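Local coordinates for cellulose binding protein (Clavibacter michiganensis, PDB 4JJO), which probably hydrolyses internal beta-1,4 linkages of cellulose as a whole enzyme, of which this chain is the two-domain expansin part, linked to cell wall loosening, at residues F51-G56 with T60-V65; L79-F84 with G88-G93. All blocks are in the same frame, centred on the assembly; numbering follows the deposited sequence.

Contact 1. Residues F51-G56 with T60-V65; sequences FLDVTG and TVRVQV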
# COMPACT_ATOMS: atom_id res chain seq x y z
N PHE A 51 3.78 3.47 5.49
CA PHE A 51 4.39 2.86 6.66
C PHE A 51 4.18 3.72 7.90
O PHE A 51 4.20 4.95 7.84
CB PHE A 51 5.89 2.66 6.43
CG PHE A 51 6.21 1.58 5.43
CD1 PHE A 51 6.62 0.33 5.85
CD2 PHE A 51 6.07 1.81 4.08
CE1 PHE A 51 6.91 -0.67 4.94
CE2 PHE A 51 6.36 0.82 3.16
CZ PHE A 51 6.78 -0.42 3.59
N LEU A 52 3.95 3.05 9.03
CA LEU A 52 3.85 3.71 10.32
C LEU A 52 5.04 3.34 11.18
O LEU A 52 5.43 2.17 11.22
CB LEU A 52 2.57 3.28 11.05
CG LEU A 52 1.24 3.36 10.30
CD1 LEU A 52 0.12 2.83 11.19
CD2 LEU A 52 0.96 4.78 9.87
N ASP A 53 5.62 4.32 11.86
CA ASP A 53 6.56 4.03 12.94
C ASP A 53 5.79 4.07 14.25
O ASP A 53 5.34 5.13 14.68
CB ASP A 53 7.72 5.02 12.96
CG ASP A 53 8.85 4.61 12.05
OD1 ASP A 53 8.88 3.43 11.64
OD2 ASP A 53 9.72 5.46 11.74
N VAL A 54 5.63 2.90 14.86
CA VAL A 54 4.81 2.75 16.05
C VAL A 54 5.69 2.62 17.29
O VAL A 54 6.54 1.73 17.35
CB VAL A 54 3.92 1.50 15.95
CG1 VAL A 54 3.00 1.41 17.15
CG2 VAL A 54 3.11 1.54 14.66
N THR A 55 5.48 3.50 18.26
CA THR A 55 6.22 3.45 19.51
C THR A 55 5.35 2.84 20.61
O THR A 55 4.26 3.33 20.90
CB THR A 55 6.68 4.84 19.96
OG1 THR A 55 7.57 5.39 18.97
CG2 THR A 55 7.40 4.77 21.30
N GLY A 56 5.85 1.77 21.21
CA GLY A 56 5.17 1.13 22.32
C GLY A 56 6.11 0.96 23.50
O GLY A 56 7.21 1.53 23.51
N THR A 60 10.33 0.91 19.30
CA THR A 60 9.65 1.36 18.09
C THR A 60 9.85 0.39 16.94
O THR A 60 10.96 -0.09 16.71
CB THR A 60 10.17 2.74 17.66
OG1 THR A 60 9.95 3.69 18.71
CG2 THR A 60 9.45 3.22 16.40
N VAL A 61 8.77 0.09 16.23
CA VAL A 61 8.82 -0.78 15.07
C VAL A 61 8.12 -0.12 13.89
O VAL A 61 7.18 0.65 14.06
CB VAL A 61 8.17 -2.14 15.36
CG1 VAL A 61 6.67 -1.99 15.54
CG2 VAL A 61 8.47 -3.13 14.24
N ARG A 62 8.59 -0.44 12.68
CA ARG A 62 7.98 0.08 11.47
C ARG A 62 7.07 -0.98 10.86
O ARG A 62 7.48 -2.13 10.70
CB ARG A 62 9.06 0.49 10.47
CG ARG A 62 8.53 1.02 9.15
CD ARG A 62 9.62 1.75 8.37
NE ARG A 62 10.06 2.95 9.07
CZ ARG A 62 10.91 3.84 8.57
NH1 ARG A 62 11.44 3.68 7.37
NH2 ARG A 62 11.24 4.91 9.29
N VAL A 63 5.85 -0.59 10.52
CA VAL A 63 4.88 -1.52 9.94
C VAL A 63 4.29 -0.98 8.65
O VAL A 63 4.08 0.22 8.49
CB VAL A 63 3.74 -1.83 10.94
CG1 VAL A 63 4.25 -2.64 12.12
CG2 VAL A 63 3.06 -0.55 11.41
N GLN A 64 4.02 -1.89 7.71
CA GLN A 64 3.37 -1.55 6.46
C GLN A 64 1.86 -1.58 6.63
O GLN A 64 1.31 -2.55 7.15
CB GLN A 64 3.78 -2.52 5.35
CG GLN A 64 3.08 -2.29 4.02
CD GLN A 64 3.53 -3.23 2.91
OE1 GLN A 64 3.18 -3.04 1.75
NE2 GLN A 64 4.30 -4.26 3.26
N VAL A 65 1.19 -0.51 6.21
CA VAL A 65 -0.27 -0.49 6.24
C VAL A 65 -0.78 -1.43 5.16
O VAL A 65 -0.53 -1.22 3.97
CB VAL A 65 -0.83 0.92 6.01
CG1 VAL A 65 -2.33 0.87 5.83
CG2 VAL A 65 -0.46 1.84 7.17
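Strands 51-56 and 60-65 run antiparallel as the two arms of a beta hairpin, their axes 4.6 Å apart at closest and their directions 152° apart. Leu52 with Val63 and Val54 with Val61 are the hydrogen-bonded pairs, each joined by two backbone bonds. Phe51, Asp53 and Thr55 stand on one face of the sheet together with Gln64, Arg62 and Thr60. Arg62 grips the carboxylate of Asp53 side-on: its NE lies 2.9 Å from Asp53 OD1 and its NH2 2.9 Å from Asp53 OD2. Both oxygens are met on their syn sides, with carboxylate and guanidinium planes 30° apart. A bend at chi3 (-65°) turns the guanidinium across to the neighbouring strand, where it meets Asp53. Next to it the Phe51 ring leans on Gln64: CE1 of Phe51 comes within 3.7 Å of Gln64 CB, and Gln64 CG sits above one face, toward the rim. At the turn end the hydroxyls of Thr55 and Thr60 are hydrogen-bonded, OG1 to OG1, at 2.9 Å. The other face is aliphatic. Val63 CG2 touches both Leu52 CB and Val54 CG2, while Val65 CG2 meets Leu52 CG at 3.9 Å; Val35 and Leu87 add to this layer. Strand 95-101 pairs with the other edge of 51-56 in the six-stranded sheet of the double-psi beta-barrel domain. The hairpin is thus two-sided: one face carries the ion pair, the threonine hydroxyls and the Phe51 ring, the other is aliphatic and largely buried, and the two-nitrogen grip should limit rotation of both charged groups.

Contact 2. Residues L79-F84 with G88-G93; sequences LSEEAF and GDFNAG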
# COMPACT_ATOMS: atom_id res chain seq x y z
N LEU A 79 -2.20 -4.56 15.08
CA LEU A 79 -0.85 -4.92 14.65
C LEU A 79 -0.74 -6.40 14.35
O LEU A 79 -1.48 -7.21 14.90
CB LEU A 79 0.17 -4.57 15.74
CG LEU A 79 0.40 -3.09 16.04
CD1 LEU A 79 1.28 -2.96 17.27
CD2 LEU A 79 1.04 -2.40 14.85
N SER A 80 0.19 -6.75 13.46
CA SER A 80 0.56 -8.14 13.28
C SER A 80 1.05 -8.65 14.62
O SER A 80 1.59 -7.89 15.43
CB SER A 80 1.68 -8.27 12.24
OG SER A 80 2.83 -7.56 12.65
N GLU A 81 0.86 -9.94 14.87
CA GLU A 81 1.34 -10.54 16.11
C GLU A 81 2.81 -10.22 16.30
O GLU A 81 3.26 -9.95 17.42
CB GLU A 81 1.13 -12.06 16.08
CG GLU A 81 -0.33 -12.48 16.17
CD GLU A 81 -0.51 -13.98 16.07
OE1 GLU A 81 0.41 -14.67 15.57
OE2 GLU A 81 -1.58 -14.48 16.48
N GLU A 82 3.57 -10.23 15.21
CA GLU A 82 5.01 -10.05 15.27
C GLU A 82 5.40 -8.62 15.66
O GLU A 82 6.33 -8.42 16.44
CB GLU A 82 5.66 -10.43 13.94
CG GLU A 82 5.62 -11.93 13.64
CD GLU A 82 4.30 -12.38 13.04
OE1 GLU A 82 3.44 -11.52 12.75
OE2 GLU A 82 4.12 -13.60 12.85
N ALA A 83 4.68 -7.64 15.12
CA ALA A 83 4.92 -6.25 15.48
C ALA A 83 4.52 -6.02 16.94
O ALA A 83 5.21 -5.33 17.68
CB ALA A 83 4.14 -5.32 14.56
N PHE A 84 3.40 -6.61 17.34
CA PHE A 84 2.90 -6.47 18.70
C PHE A 84 3.88 -7.04 19.72
O PHE A 84 4.10 -6.45 20.78
CB PHE A 84 1.55 -7.17 18.83
CG PHE A 84 0.86 -6.91 20.14
CD1 PHE A 84 -0.14 -5.95 20.23
CD2 PHE A 84 1.21 -7.61 21.27
CE1 PHE A 84 -0.78 -5.72 21.43
CE2 PHE A 84 0.57 -7.38 22.47
CZ PHE A 84 -0.42 -6.43 22.55
N GLY A 88 5.52 -5.12 22.92
CA GLY A 88 5.00 -5.46 24.23
C GLY A 88 4.93 -6.96 24.48
O GLY A 88 5.26 -7.76 23.60
N ASP A 89 4.50 -7.33 25.68
CA ASP A 89 4.30 -8.73 26.01
C ASP A 89 3.12 -9.26 25.21
O ASP A 89 2.06 -8.63 25.16
CB ASP A 89 4.04 -8.90 27.51
CG ASP A 89 4.15 -10.34 27.96
OD1 ASP A 89 5.21 -10.71 28.53
OD2 ASP A 89 3.19 -11.12 27.75
N PHE A 90 3.31 -10.41 24.57
CA PHE A 90 2.28 -10.99 23.72
C PHE A 90 0.97 -11.23 24.47
O PHE A 90 -0.11 -11.10 23.89
CB PHE A 90 2.78 -12.30 23.10
CG PHE A 90 1.88 -12.84 22.04
CD1 PHE A 90 1.56 -12.08 20.93
CD2 PHE A 90 1.37 -14.13 22.13
CE1 PHE A 90 0.73 -12.58 19.94
CE2 PHE A 90 0.54 -14.64 21.15
CZ PHE A 90 0.22 -13.86 20.05
N ASN A 91 1.05 -11.59 25.75
CA ASN A 91 -0.16 -11.87 26.52
C ASN A 91 -0.75 -10.62 27.17
O ASN A 91 -1.65 -10.72 28.01
CB ASN A 91 0.12 -12.92 27.60
CG ASN A 91 -0.95 -13.99 27.67
OD1 ASN A 91 -2.05 -13.82 27.13
ND2 ASN A 91 -0.65 -15.09 28.34
N ALA A 92 -0.26 -9.45 26.78
CA ALA A 92 -0.77 -8.19 27.30
C ALA A 92 -2.18 -7.93 26.79
O ALA A 92 -3.00 -7.35 27.50
CB ALA A 92 0.15 -7.05 26.91
N GLY A 93 -2.46 -8.36 25.56
CA GLY A 93 -3.76 -8.15 24.96
C GLY A 93 -3.84 -6.81 24.26
O GLY A 93 -4.09 -6.73 23.05
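A backbone oxygen meets the edge of the buried Phe84 ring: CE2 of Phe84 lies 3.3 Å from Asp89 O, near the ring plane. Aromatic C-H groups carry a slight positive charge, so this carbonyl is probably received favourably. A second oxygen, Gly93 O, lies 3.7 Å from Phe84 CZ. Ala92 CB also approaches the ring at its edge, and the loop 88-93 thereby curls around the end of the phenylalanine. A chi1 of -171°, which points CG away from the backbone N, carries the Phe84 ring out from the helix into that curl. Its own carbonyl accepts from Gly88 N at 2.9 Å, a bond bent to 138° at the hydrogen, where the chain leaves helix 81-87. The helix is the short one that follows strand 76-80 in the double-psi beta-barrel domain; Ser80 is its N-cap, with OG accepting from Ala83 N at 3.1 Å. Within the loop, Asp89 OD2 accepts from Asn91 N in an Asx turn. Phe90 reaches back to the first turn of the helix, where its CE1 lies 3.9 Å from Glu81 CB and its CZ 4.0 Å from Glu81 OE2. The carboxylate stands almost perpendicular to that ring, their planes 86° apart. His9 of strand 3-10 stacks with Phe90 and meets Phe84 edge-to-face, and Arg85 makes a cation-pi contact with Phe90.

Overall arrangement
Contacts 1 and 2 follow one another along the chain, the hairpin closing before strand 76-80 and its helix begin, and their centres are 13 Å apart. Both belong to the same double-psi beta-barrel domain, and their segments meet directly: Val63 CG1 of the hairpin packs against Ala83 CB of the helix at 3.6 Å and against Leu79 CD2 at 4.2 Å. The aliphatic face of the hairpin therefore packs on helix 81-87, from Ala83 to Leu87, and on Leu79 before it. Phe84 points its ring into the loop that leads on to strand 95-101, and Phe90 of that loop packs back on the helix. That strand pairs with 51-56, so the chain leaving contact 2 returns to the sheet beside contact 1.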